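Local structure of endoribonuclease ToxN (Pectobacterium atrosepticum, 2XDB) at residues A[37-42]-A[130-135]; A[45-50]-A[87-92]; A[19-24]-A[146-151]; A[67-72]-A[118-123]. The protein acts as the toxin of a type III toxin-antitoxin system, an antiviral endoribonuclease that cuts within AAA(U/G) sequences and forms a triangular heterohexamer with its ToxI RNA antitoxin. All coordinates share one frame; numbering follows the deposited sequence.

All four contacts gather round one antiparallel sheet of the SH3-like ToxN fold. Contact 2 is nearest the middle, pairing strands 45-52 and 80-91. Contact 1, about 8 Å away between centres, lays helix 125-140 against strand 35-42, the sheet neighbour of 45-52; contact 4, about 16 Å from contact 2, sets helix 109-123 against the outer strand 69-73. Contact 3 joins the loop after helix 8-17 to the lead-in of helix 150-156, about 21 Å from contact 4. Along the chain, 19-24 comes first and 146-151 last, so contact 3 encloses the others. ToxI nucleotides meet residues of every contact, spreading the antitoxin widely over the toxin.

Contact 1: residues A[37-42]-A[130-135]; sequences GIVLEI and SKSDTL. With nucleotides of chain B.
Val39 is where strand 35-42 turns a corner, and it is the first residue of 37-42 to meet the helix: its CG1 methyl lies beside the hydroxyl of Ser132, 3.2 Å from Ser132 OG. That hydroxyl has its polar partner elsewhere. With OG anti to the carbonyl carbon (chi1 -62°), Ser132 turns it back along its own helix to the carbonyl of Ile128, while its CB and OG lie against the CG1 methyl of Val39. Leu40 follows, directed at the helix. Its CB rests 4.0 Å from Ser132 CB, and its CG comes 4.1 Å from Asp133 N, so the branched end lies along the helix backbone; Arg136, one turn on, covers it further. Ile42 closes the run with CD1 3.9 Å from Asp133 OD1, the two side chains crossing at about a right angle. The axes of the short pieces 40-42 and 130-135 pass 8.6 Å apart, their directions 50° apart. On the far side of the helix, Thr134 OG1 lies 3.2 Å from OP1 of U21 of chain B. The helix thus has two characters: toward the sheet, the strand's aliphatic side chains lie against a serine, an aspartate and the helix backbone, and away from it a polar flank sits beside the RNA backbone. Van der Waals packing, not polar pairing, joins strand to helix here.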
# COMPACT_ATOMS: atom_id res chain seq x y z
N GLY A 37 -1.02 -1.21 -6.69
CA GLY A 37 -1.80 -0.51 -7.70
C GLY A 37 -3.29 -0.64 -7.79
O GLY A 37 -3.83 -1.18 -8.73
N ILE A 38 -3.96 -0.03 -6.84
CA ILE A 38 -5.41 0.04 -6.80
C ILE A 38 -6.01 -1.20 -6.25
O ILE A 38 -6.47 -2.11 -6.93
CB ILE A 38 -6.08 0.50 -8.03
CG1 ILE A 38 -5.48 1.83 -8.46
CG2 ILE A 38 -7.51 0.82 -7.66
CD1 ILE A 38 -6.52 2.74 -9.04
N VAL A 39 -6.02 -1.14 -4.94
CA VAL A 39 -6.22 -2.23 -4.08
C VAL A 39 -7.72 -2.22 -3.79
O VAL A 39 -8.33 -3.27 -3.55
CB VAL A 39 -5.33 -1.94 -2.88
CG1 VAL A 39 -6.11 -1.32 -1.71
CG2 VAL A 39 -4.50 -3.14 -2.52
N LEU A 40 -8.32 -1.03 -3.86
CA LEU A 40 -9.76 -0.83 -3.68
C LEU A 40 -10.21 0.39 -4.46
O LEU A 40 -9.57 1.45 -4.41
CB LEU A 40 -10.10 -0.57 -2.21
CG LEU A 40 -11.43 -1.03 -1.65
CD1 LEU A 40 -11.82 -0.19 -0.45
CD2 LEU A 40 -12.49 -0.94 -2.68
N GLU A 41 -11.32 0.25 -5.17
CA GLU A 41 -11.94 1.38 -5.82
C GLU A 41 -13.42 1.37 -5.46
O GLU A 41 -14.14 0.48 -5.86
CB GLU A 41 -11.76 1.30 -7.32
CG GLU A 41 -12.36 2.49 -8.05
CD GLU A 41 -11.88 2.60 -9.48
OE1 GLU A 41 -11.13 1.70 -9.93
OE2 GLU A 41 -12.27 3.58 -10.15
N ILE A 42 -13.85 2.36 -4.69
CA ILE A 42 -15.22 2.36 -4.17
C ILE A 42 -15.66 3.78 -3.85
O ILE A 42 -14.86 4.62 -3.42
CB ILE A 42 -15.34 1.49 -2.90
CG1 ILE A 42 -16.80 1.39 -2.46
CG2 ILE A 42 -14.49 2.04 -1.76
CD1 ILE A 42 -17.04 0.26 -1.47
N SER A 130 -10.25 -8.04 -1.82
CA SER A 130 -11.33 -8.44 -0.94
C SER A 130 -10.99 -8.09 0.50
O SER A 130 -11.84 -7.65 1.26
CB SER A 130 -11.60 -9.92 -1.08
OG SER A 130 -12.37 -10.37 0.02
N LYS A 131 -9.73 -8.27 0.89
CA LYS A 131 -9.31 -7.86 2.22
C LYS A 131 -9.42 -6.35 2.38
O LYS A 131 -9.81 -5.87 3.43
CB LYS A 131 -7.88 -8.30 2.50
CG LYS A 131 -7.74 -9.77 2.78
CD LYS A 131 -6.29 -10.18 2.77
CE LYS A 131 -6.13 -11.64 3.09
NZ LYS A 131 -6.22 -11.83 4.54
N SER A 132 -9.10 -5.60 1.32
CA SER A 132 -9.15 -4.14 1.40
C SER A 132 -10.58 -3.68 1.65
O SER A 132 -10.83 -2.83 2.50
CB SER A 132 -8.60 -3.50 0.13
OG SER A 132 -7.24 -3.84 -0.04
N ASP A 133 -11.51 -4.26 0.90
CA ASP A 133 -12.91 -3.90 1.00
C ASP A 133 -13.44 -4.18 2.40
O ASP A 133 -14.14 -3.36 2.99
CB ASP A 133 -13.73 -4.66 -0.04
CG ASP A 133 -15.20 -4.23 -0.07
OD1 ASP A 133 -15.48 -3.02 0.02
OD2 ASP A 133 -16.09 -5.11 -0.19
N THR A 134 -13.09 -5.35 2.95
CA THR A 134 -13.64 -5.72 4.24
C THR A 134 -12.99 -4.88 5.32
O THR A 134 -13.61 -4.55 6.33
CB THR A 134 -13.46 -7.22 4.54
OG1 THR A 134 -14.01 -8.00 3.48
CG2 THR A 134 -14.16 -7.59 5.83
N LEU A 135 -11.73 -4.53 5.10
CA LEU A 135 -11.00 -3.72 6.07
C LEU A 135 -11.69 -2.38 6.24
O LEU A 135 -11.99 -1.95 7.36
CB LEU A 135 -9.56 -3.52 5.62
CG LEU A 135 -8.72 -2.57 6.46
CD1 LEU A 135 -8.61 -3.10 7.87
CD2 LEU A 135 -7.35 -2.39 5.83
P U B 21 -18.36 -7.28 4.75
OP1 U B 21 -17.16 -7.91 4.13
OP2 U B 21 -18.20 -5.99 5.48
O5' U B 21 -19.50 -7.13 3.65
C5' U B 21 -20.78 -6.60 3.98
C4' U B 21 -21.91 -7.30 3.26
O4' U B 21 -21.72 -7.25 1.82
C3' U B 21 -22.14 -8.77 3.60
O3' U B 21 -23.54 -9.04 3.58
C2' U B 21 -21.49 -9.49 2.42
O2' U B 21 -21.96 -10.80 2.20
C1' U B 21 -21.89 -8.55 1.28
N1 U B 21 -21.20 -8.67 -0.04
C2 U B 21 -20.03 -9.40 -0.22
O2 U B 21 -19.46 -10.01 0.67
N3 U B 21 -19.54 -9.41 -1.50
C4 U B 21 -20.06 -8.77 -2.62
O4 U B 21 -19.50 -8.87 -3.71
C5 U B 21 -21.27 -8.04 -2.36
C6 U B 21 -21.77 -8.02 -1.12

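Contact 2: residues A[45-50]-A[87-92]. With nucleotides of chain B.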
# COMPACT_ATOMS: atom_id res chain seq x y z
N HIS A 45 -13.50 6.43 -4.98
CA HIS A 45 -12.13 6.57 -4.48
C HIS A 45 -11.21 5.46 -4.98
O HIS A 45 -11.64 4.33 -5.17
CB HIS A 45 -12.11 6.61 -2.96
CG HIS A 45 -13.15 7.49 -2.37
ND1 HIS A 45 -13.22 8.84 -2.65
CD2 HIS A 45 -14.16 7.23 -1.51
CE1 HIS A 45 -14.24 9.36 -1.99
NE2 HIS A 45 -14.82 8.40 -1.29
N LYS A 46 -9.95 5.81 -5.19
CA LYS A 46 -8.92 4.83 -5.53
C LYS A 46 -7.88 4.75 -4.43
O LYS A 46 -7.23 5.75 -4.11
CB LYS A 46 -8.26 5.20 -6.86
CG LYS A 46 -9.26 5.25 -7.98
CD LYS A 46 -8.69 5.62 -9.31
CE LYS A 46 -9.79 5.50 -10.35
NZ LYS A 46 -9.38 5.89 -11.71
N TYR A 47 -7.74 3.56 -3.84
CA TYR A 47 -6.79 3.36 -2.77
C TYR A 47 -5.50 2.70 -3.24
O TYR A 47 -5.53 1.77 -4.04
CB TYR A 47 -7.42 2.50 -1.68
CG TYR A 47 -8.24 3.29 -0.70
CD1 TYR A 47 -7.68 3.79 0.47
CD2 TYR A 47 -9.57 3.57 -0.95
CE1 TYR A 47 -8.41 4.53 1.36
CE2 TYR A 47 -10.32 4.31 -0.06
CZ TYR A 47 -9.73 4.79 1.08
OH TYR A 47 -10.48 5.53 1.97
N LEU A 48 -4.38 3.18 -2.73
CA LEU A 48 -3.11 2.48 -2.88
C LEU A 48 -2.63 2.08 -1.49
O LEU A 48 -2.90 2.79 -0.52
CB LEU A 48 -2.05 3.37 -3.53
CG LEU A 48 -2.32 3.88 -4.94
CD1 LEU A 48 -1.09 4.63 -5.46
CD2 LEU A 48 -2.68 2.72 -5.86
N ALA A 49 -1.90 0.97 -1.40
CA ALA A 49 -1.39 0.50 -0.12
C ALA A 49 0.13 0.46 -0.11
O ALA A 49 0.75 0.11 -1.12
CB ALA A 49 -1.93 -0.87 0.18
N PRO A 50 0.75 0.81 1.02
CA PRO A 50 2.21 0.84 1.05
C PRO A 50 2.78 -0.56 1.20
O PRO A 50 2.20 -1.38 1.91
CB PRO A 50 2.51 1.66 2.31
CG PRO A 50 1.36 1.35 3.21
CD PRO A 50 0.16 1.19 2.32
N LYS A 87 -3.66 -1.54 6.28
CA LYS A 87 -4.28 -0.66 7.27
C LYS A 87 -3.83 0.78 7.14
O LYS A 87 -4.41 1.67 7.75
CB LYS A 87 -4.06 -1.17 8.70
CG LYS A 87 -2.64 -1.37 9.12
CD LYS A 87 -2.64 -1.83 10.58
CE LYS A 87 -1.27 -1.74 11.23
NZ LYS A 87 -0.32 -2.64 10.52
N PHE A 88 -2.81 1.02 6.32
CA PHE A 88 -2.40 2.38 6.02
C PHE A 88 -2.54 2.73 4.55
O PHE A 88 -1.81 3.58 4.06
CB PHE A 88 -0.97 2.62 6.45
CG PHE A 88 -0.72 2.30 7.88
CD1 PHE A 88 0.31 1.46 8.24
CD2 PHE A 88 -1.54 2.81 8.86
CE1 PHE A 88 0.53 1.15 9.57
CE2 PHE A 88 -1.33 2.51 10.19
CZ PHE A 88 -0.29 1.67 10.54
N MET A 89 -3.46 2.09 3.85
CA MET A 89 -3.78 2.48 2.49
C MET A 89 -4.43 3.86 2.50
O MET A 89 -4.99 4.28 3.52
CB MET A 89 -4.72 1.48 1.85
CG MET A 89 -6.08 1.41 2.52
SD MET A 89 -7.11 0.16 1.75
CE MET A 89 -8.62 0.37 2.69
N ILE A 90 -4.37 4.56 1.37
CA ILE A 90 -4.85 5.94 1.31
C ILE A 90 -5.55 6.26 -0.01
O ILE A 90 -5.21 5.71 -1.05
CB ILE A 90 -3.69 6.92 1.51
CG1 ILE A 90 -2.62 6.75 0.44
CG2 ILE A 90 -3.07 6.75 2.89
CD1 ILE A 90 -1.46 7.72 0.62
N PRO A 91 -6.55 7.14 0.03
CA PRO A 91 -7.18 7.49 -1.24
C PRO A 91 -6.20 8.38 -1.99
O PRO A 91 -5.47 9.12 -1.34
CB PRO A 91 -8.40 8.29 -0.81
CG PRO A 91 -8.00 8.90 0.50
CD PRO A 91 -7.08 7.92 1.16
N ILE A 92 -6.16 8.29 -3.31
CA ILE A 92 -5.19 9.08 -4.07
C ILE A 92 -5.83 9.93 -5.15
O ILE A 92 -6.95 9.66 -5.60
CB ILE A 92 -4.10 8.21 -4.72
CG1 ILE A 92 -4.73 7.20 -5.69
CG2 ILE A 92 -3.31 7.49 -3.66
CD1 ILE A 92 -4.76 7.69 -7.12
P U B 2 6.43 -0.64 11.31
OP1 U B 2 6.80 -1.75 12.21
OP2 U B 2 6.02 -0.93 9.92
O5' U B 2 5.33 0.23 12.04
C5' U B 2 5.46 0.64 13.39
C4' U B 2 4.29 1.51 13.79
O4' U B 2 4.34 2.77 13.07
C3' U B 2 2.93 0.94 13.46
O3' U B 2 2.50 0.02 14.44
C2' U B 2 2.06 2.18 13.40
O2' U B 2 1.78 2.61 14.72
C1' U B 2 3.02 3.19 12.78
N1 U B 2 2.91 3.33 11.31
C2 U B 2 1.94 4.17 10.80
O2 U B 2 1.18 4.78 11.51
N3 U B 2 1.90 4.27 9.43
C4 U B 2 2.73 3.63 8.53
O4 U B 2 2.58 3.82 7.32
C5 U B 2 3.70 2.78 9.13
C6 U B 2 3.76 2.67 10.46
P U B 3 1.24 -0.92 14.16
OP1 U B 3 1.23 -1.18 12.70
OP2 U B 3 0.07 -0.27 14.79
O5' U B 3 1.69 -2.24 14.92
C5' U B 3 2.65 -3.08 14.28
C4' U B 3 3.62 -3.67 15.27
O4' U B 3 4.59 -2.68 15.68
C3' U B 3 3.01 -4.16 16.57
O3' U B 3 2.41 -5.43 16.42
C2' U B 3 4.22 -4.15 17.50
O2' U B 3 5.04 -5.28 17.24
C1' U B 3 4.97 -2.92 17.02
N1 U B 3 4.68 -1.71 17.81
C2 U B 3 5.57 -0.66 17.70
O2 U B 3 6.56 -0.70 16.98
N3 U B 3 5.27 0.44 18.45
C4 U B 3 4.18 0.59 19.28
O4 U B 3 4.05 1.66 19.89
C5 U B 3 3.30 -0.54 19.35
C6 U B 3 3.58 -1.63 18.63
O HOH W 1 -9.42 9.00 -5.24
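Leu48 and Ile90 form an antiparallel hydrogen-bonded pair: Ile90 N gives to Leu48 O at 3.0 Å, and Leu48 N returns the bond to Ile90 O at 3.1 Å. Two residues on, Ile92 N reaches Lys46 O at 2.9 Å, arriving nearly in line with the carbonyl, and a water bridges Lys46 N and Ile92 O beside this bond. Between these rungs stands the non-hydrogen-bonded pair Tyr47 and Pro91, their side chains side by side. The Tyr47 ring is sandwiched: Pro91 CA lies over one face near the rim, and the Met89 methyl CE over the opposite face, also toward the rim. Met89 SD sits 4.6 Å from the ring centroid in an oblique Met-aromatic contact. Its CG takes the slot between backbone N and carbonyl carbon (chi1 64°), and the extended chain beyond runs past CD1 of the tyrosine. Leu48, on the same face of the sheet as Ile90, brings CG to 4.0 Å from Ile92 CG2. Further along, Pro50 CG touches Phe88 CB at 4.2 Å. The Phe88 ring lies face on to the base of U2 of chain B, N3 over its centre, while CG of Lys87 covers its opposite face. Outward from this shell, Glu154 holds the Tyr47 hydroxyl and Glu94 forms a salt bridge with Lys46. Helix 150-156 covers Met89 and Pro91 through Phe150 and Leu153; strand 3-6 supplies Tyr4 and Ile6 against Leu48, with Ile6 also touching Ile90 and Ile92.

Contact 3: residues A[19-24]-A[146-151]. With nucleotides of chain B.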
# COMPACT_ATOMS: atom_id res chain seq x y z
N ASP A 19 -1.92 11.15 11.00
CA ASP A 19 -0.48 10.96 11.04
C ASP A 19 -0.10 9.51 10.76
O ASP A 19 1.06 9.19 10.56
CB ASP A 19 0.07 11.40 12.39
CG ASP A 19 -0.63 10.73 13.55
OD1 ASP A 19 -1.56 11.34 14.12
OD2 ASP A 19 -0.27 9.57 13.87
N LYS A 20 -1.10 8.63 10.72
CA LYS A 20 -0.86 7.23 10.37
C LYS A 20 -0.60 7.04 8.89
O LYS A 20 -0.10 6.00 8.48
CB LYS A 20 -2.02 6.34 10.81
CG LYS A 20 -1.98 6.01 12.29
CD LYS A 20 -3.30 5.45 12.76
CE LYS A 20 -3.41 5.53 14.27
NZ LYS A 20 -4.80 5.24 14.73
N VAL A 21 -0.93 8.05 8.08
CA VAL A 21 -0.59 8.02 6.67
C VAL A 21 0.89 7.68 6.57
O VAL A 21 1.70 8.21 7.33
CB VAL A 21 -0.81 9.40 6.02
CG1 VAL A 21 -0.02 9.52 4.73
CG2 VAL A 21 -2.29 9.67 5.82
N PRO A 22 1.27 6.80 5.64
CA PRO A 22 2.65 6.32 5.60
C PRO A 22 3.71 7.37 5.25
O PRO A 22 3.46 8.21 4.38
CB PRO A 22 2.63 5.24 4.51
CG PRO A 22 1.35 5.45 3.78
CD PRO A 22 0.39 6.07 4.72
N ASN A 23 4.86 7.31 5.92
CA ASN A 23 6.03 8.10 5.55
C ASN A 23 6.45 7.85 4.11
O ASN A 23 6.54 6.71 3.69
CB ASN A 23 7.22 7.78 6.45
CG ASN A 23 6.99 8.18 7.87
OD1 ASN A 23 6.02 8.88 8.17
ND2 ASN A 23 7.86 7.73 8.77
N SER A 24 6.71 8.91 3.36
CA SER A 24 7.02 8.77 1.95
C SER A 24 8.51 8.90 1.71
O SER A 24 9.07 8.23 0.83
CB SER A 24 6.25 9.81 1.13
OG SER A 24 6.43 9.60 -0.26
N GLY A 146 -6.63 1.60 14.81
CA GLY A 146 -5.22 1.58 14.49
C GLY A 146 -4.98 1.58 12.99
O GLY A 146 -3.89 1.24 12.53
N THR A 147 -6.00 1.96 12.24
CA THR A 147 -5.83 2.16 10.80
C THR A 147 -5.97 3.63 10.44
O THR A 147 -6.42 4.44 11.25
CB THR A 147 -6.86 1.35 10.01
OG1 THR A 147 -8.09 2.09 9.89
CG2 THR A 147 -7.11 0.03 10.69
N CYS A 148 -5.58 3.99 9.22
CA CYS A 148 -5.85 5.34 8.74
C CYS A 148 -7.34 5.58 8.85
O CYS A 148 -8.14 4.67 8.61
CB CYS A 148 -5.44 5.52 7.27
SG CYS A 148 -3.66 5.61 6.96
N ASN A 149 -7.70 6.80 9.22
CA ASN A 149 -9.09 7.19 9.30
C ASN A 149 -9.64 7.38 7.89
O ASN A 149 -9.64 8.49 7.35
CB ASN A 149 -9.21 8.47 10.12
CG ASN A 149 -10.64 8.88 10.35
OD1 ASN A 149 -11.57 8.40 9.68
ND2 ASN A 149 -10.83 9.79 11.29
N PHE A 150 -10.11 6.30 7.29
CA PHE A 150 -10.54 6.34 5.89
C PHE A 150 -11.63 7.38 5.58
O PHE A 150 -11.58 8.02 4.54
CB PHE A 150 -10.99 4.97 5.41
CG PHE A 150 -9.96 3.90 5.59
CD1 PHE A 150 -8.70 4.03 5.02
CD2 PHE A 150 -10.26 2.74 6.30
CE1 PHE A 150 -7.74 3.03 5.18
CE2 PHE A 150 -9.31 1.74 6.47
CZ PHE A 150 -8.04 1.89 5.90
N SER A 151 -12.60 7.55 6.48
CA SER A 151 -13.66 8.55 6.24
C SER A 151 -13.10 9.98 6.21
O SER A 151 -13.50 10.79 5.37
CB SER A 151 -14.75 8.46 7.31
OG SER A 151 -15.26 7.15 7.45
O5' A B 1 7.52 1.36 7.69
C5' A B 1 8.78 1.38 8.33
C4' A B 1 8.69 2.01 9.70
O4' A B 1 8.63 3.46 9.57
C3' A B 1 7.46 1.65 10.52
O3' A B 1 7.63 0.41 11.18
C2' A B 1 7.33 2.83 11.47
O2' A B 1 8.23 2.71 12.55
C1' A B 1 7.82 3.99 10.60
N9 A B 1 6.72 4.79 10.01
C8 A B 1 6.43 5.01 8.69
N7 A B 1 5.39 5.79 8.51
C5 A B 1 4.97 6.11 9.79
C6 A B 1 3.91 6.91 10.29
N6 A B 1 3.03 7.57 9.55
N1 A B 1 3.78 7.01 11.63
C2 A B 1 4.66 6.36 12.40
N3 A B 1 5.68 5.58 12.06
C4 A B 1 5.79 5.50 10.72
P U B 2 6.43 -0.64 11.31
OP1 U B 2 6.80 -1.75 12.21
OP2 U B 2 6.02 -0.93 9.92
O5' U B 2 5.33 0.23 12.04
C5' U B 2 5.46 0.64 13.39
C4' U B 2 4.29 1.51 13.79
O4' U B 2 4.34 2.77 13.07
C3' U B 2 2.93 0.94 13.46
O3' U B 2 2.50 0.02 14.44
C2' U B 2 2.06 2.18 13.40
O2' U B 2 1.78 2.61 14.72
C1' U B 2 3.02 3.19 12.78
N1 U B 2 2.91 3.33 11.31
C2 U B 2 1.94 4.17 10.80
O2 U B 2 1.18 4.78 11.51
N3 U B 2 1.90 4.27 9.43
C4 U B 2 2.73 3.63 8.53
O4 U B 2 2.58 3.82 7.32
C5 U B 2 3.70 2.78 9.13
C6 U B 2 3.76 2.67 10.46
O HOH W 2 -6.66 4.39 16.85
O HOH W 3 -6.22 7.28 12.55
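Lys20, whose side chain runs across to Thr147, offers its backbone carbonyl to the edge of a flat base: N3 of U2 of chain B donates to Lys20 O at 2.8 Å, almost straight (176°). The adenine of A1 of chain B is read along its Hoogsteen edge, N6 giving to Asp19 O at 2.7 Å and N7 accepting from Asn23 N at 3.0 Å. Within 146-151 the Cys148 carbonyl oxygen sits over the centre of the Phe150 ring. Between the two segments the protein contact is modest. Lys20, extended beyond CG, brings CD to 3.6 Å from Thr147 O and lays NZ beside the CA of Gly146; a water accepts weakly from NZ and donates to Thr147 O. Cys148 SG packs against the backbone between Lys20 and Val21, 3.8 Å from Val21 N, behind the carbonyl that U2 uses. Asp18, the residue before 19-24, ties the two segments further by accepting from Lys20 N and Asn149 N. The path of 19-24 probably contributes to base selection, since these bonds to the bases come from main-chain atoms.

Contact 4: residues A[67-72]-A[118-123]. With nucleotides of chain B.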
# COMPACT_ATOMS: atom_id res chain seq x y z
N SER A 67 -5.30 -6.53 8.21
CA SER A 67 -4.39 -5.40 8.26
C SER A 67 -3.22 -5.53 7.28
O SER A 67 -2.71 -4.55 6.74
CB SER A 67 -3.82 -5.26 9.66
OG SER A 67 -4.85 -5.43 10.62
N CYS A 68 -2.81 -6.77 7.06
CA CYS A 68 -1.57 -7.05 6.36
C CYS A 68 -1.81 -8.18 5.38
O CYS A 68 -2.50 -9.14 5.70
CB CYS A 68 -0.50 -7.50 7.37
SG CYS A 68 -0.24 -6.34 8.72
N PHE A 69 -1.23 -8.08 4.20
CA PHE A 69 -1.15 -9.23 3.34
C PHE A 69 0.32 -9.56 3.14
O PHE A 69 1.05 -8.78 2.52
CB PHE A 69 -1.86 -8.95 2.01
CG PHE A 69 -1.81 -10.10 1.06
CD1 PHE A 69 -2.68 -11.17 1.21
CD2 PHE A 69 -0.90 -10.13 0.02
CE1 PHE A 69 -2.64 -12.24 0.33
CE2 PHE A 69 -0.86 -11.19 -0.86
CZ PHE A 69 -1.73 -12.25 -0.71
N LYS A 70 0.77 -10.69 3.68
CA LYS A 70 2.17 -11.09 3.55
C LYS A 70 2.55 -11.47 2.11
O LYS A 70 1.78 -12.12 1.40
CB LYS A 70 2.47 -12.26 4.48
CG LYS A 70 3.01 -11.89 5.86
CD LYS A 70 3.26 -13.15 6.68
CE LYS A 70 4.39 -12.98 7.69
NZ LYS A 70 4.58 -14.20 8.54
N LEU A 71 3.74 -11.08 1.68
CA LEU A 71 4.24 -11.43 0.36
C LEU A 71 5.35 -12.47 0.46
O LEU A 71 6.19 -12.40 1.35
CB LEU A 71 4.81 -10.19 -0.33
CG LEU A 71 3.86 -9.29 -1.13
CD1 LEU A 71 2.43 -9.52 -0.72
CD2 LEU A 71 4.23 -7.83 -1.00
N HIS A 72 5.37 -13.43 -0.46
CA HIS A 72 6.54 -14.29 -0.62
C HIS A 72 6.58 -14.81 -2.06
O HIS A 72 5.60 -14.68 -2.80
CB HIS A 72 6.52 -15.44 0.38
CG HIS A 72 5.40 -16.40 0.18
ND1 HIS A 72 4.23 -16.34 0.91
CD2 HIS A 72 5.25 -17.45 -0.67
CE1 HIS A 72 3.41 -17.31 0.52
NE2 HIS A 72 4.01 -18.00 -0.44
N LEU A 118 5.49 -8.94 -7.83
CA LEU A 118 4.39 -8.70 -8.77
C LEU A 118 3.69 -10.02 -9.06
O LEU A 118 2.46 -10.10 -9.05
CB LEU A 118 4.91 -8.11 -10.07
CG LEU A 118 4.10 -7.07 -10.83
CD1 LEU A 118 4.29 -7.26 -12.31
CD2 LEU A 118 2.63 -7.14 -10.49
N GLN A 119 4.48 -11.05 -9.31
CA GLN A 119 3.90 -12.32 -9.72
C GLN A 119 3.07 -12.88 -8.59
O GLN A 119 2.04 -13.51 -8.83
CB GLN A 119 4.98 -13.32 -10.11
CG GLN A 119 4.42 -14.53 -10.84
CD GLN A 119 5.41 -15.67 -10.88
OE1 GLN A 119 6.62 -15.46 -10.96
NE2 GLN A 119 4.89 -16.89 -10.84
N PHE A 120 3.50 -12.65 -7.36
CA PHE A 120 2.73 -13.16 -6.24
C PHE A 120 1.45 -12.33 -6.06
O PHE A 120 0.35 -12.88 -5.96
CB PHE A 120 3.55 -13.16 -4.97
CG PHE A 120 2.83 -13.74 -3.81
CD1 PHE A 120 2.34 -12.92 -2.81
CD2 PHE A 120 2.63 -15.10 -3.72
CE1 PHE A 120 1.66 -13.45 -1.74
CE2 PHE A 120 1.96 -15.64 -2.66
CZ PHE A 120 1.47 -14.81 -1.66
N ILE A 121 1.61 -11.01 -6.02
CA ILE A 121 0.48 -10.10 -5.95
C ILE A 121 -0.57 -10.36 -7.04
O ILE A 121 -1.76 -10.44 -6.77
CB ILE A 121 0.95 -8.65 -6.08
CG1 ILE A 121 1.76 -8.24 -4.84
CG2 ILE A 121 -0.22 -7.76 -6.29
CD1 ILE A 121 2.42 -6.90 -4.96
N ARG A 122 -0.13 -10.47 -8.29
CA ARG A 122 -1.06 -10.71 -9.38
C ARG A 122 -1.85 -12.01 -9.19
O ARG A 122 -3.04 -12.05 -9.38
CB ARG A 122 -0.33 -10.74 -10.71
CG ARG A 122 -1.20 -11.20 -11.86
CD ARG A 122 -0.45 -11.21 -13.20
NE ARG A 122 0.45 -12.35 -13.34
CZ ARG A 122 1.77 -12.23 -13.34
NH1 ARG A 122 2.54 -13.30 -13.48
NH2 ARG A 122 2.33 -11.04 -13.21
N ALA A 123 -1.17 -13.07 -8.78
CA ALA A 123 -1.83 -14.35 -8.55
C ALA A 123 -2.80 -14.26 -7.39
O ALA A 123 -3.68 -15.10 -7.24
CB ALA A 123 -0.79 -15.45 -8.30
P A B 5 -3.50 -7.90 13.25
OP1 A B 5 -3.36 -8.63 11.96
OP2 A B 5 -3.12 -6.47 13.32
O5' A B 5 -4.97 -8.11 13.80
C5' A B 5 -5.37 -7.80 15.13
C4' A B 5 -6.76 -7.19 15.14
O4' A B 5 -7.13 -6.79 13.79
C3' A B 5 -7.89 -8.09 15.58
O3' A B 5 -8.00 -8.15 16.99
C2' A B 5 -9.10 -7.44 14.93
O2' A B 5 -9.46 -6.27 15.66
C1' A B 5 -8.51 -7.00 13.59
N9 A B 5 -8.66 -8.01 12.52
C8 A B 5 -7.65 -8.55 11.76
N7 A B 5 -8.06 -9.41 10.86
C5 A B 5 -9.43 -9.44 11.04
C6 A B 5 -10.44 -10.16 10.38
N6 A B 5 -10.20 -11.03 9.39
N1 A B 5 -11.71 -9.95 10.80
C2 A B 5 -11.94 -9.08 11.79
N3 A B 5 -11.08 -8.35 12.48
C4 A B 5 -9.82 -8.58 12.05
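Phe120 holds CG anti to its backbone N (chi1 -177°), which carries the ring in among Phe69, Leu71 and His72. In His72 CG lies between the backbone N and the carbonyl carbon (chi1 65°), which brings the imidazole back toward Phe120. There CE2 of Phe120 lies over the imidazole face, near its rim, 3.8 Å from His72 NE2; the ring centroids are 4.6 Å apart in an oblique pair. The carbonyl oxygen of His72 lies over one face of the Phe120 ring, toward the rim. Phe69 meets it rim to rim, CE2 3.5 Å from Phe120 CE1, completing an aromatic cluster. Leu71 CD1 bridges Phe120 CD1 at 4.0 Å and Ile121 CG1 at 4.4 Å. Asn74 touches Phe120, and Ile128 touches Phe69 and Ile121. Ser67 OG, at the start of 67-72, makes a weak bond to OP2 of A5 of chain B. At the other end a cobalt(II) ion lies about 4 Å from the His72 side chain. Phe120 carries most of the packing of helix 109-123 on the strand, with Ile121 adding to it, and the carbonyls of Lys70 and His72 and the imidazole lie against its ring.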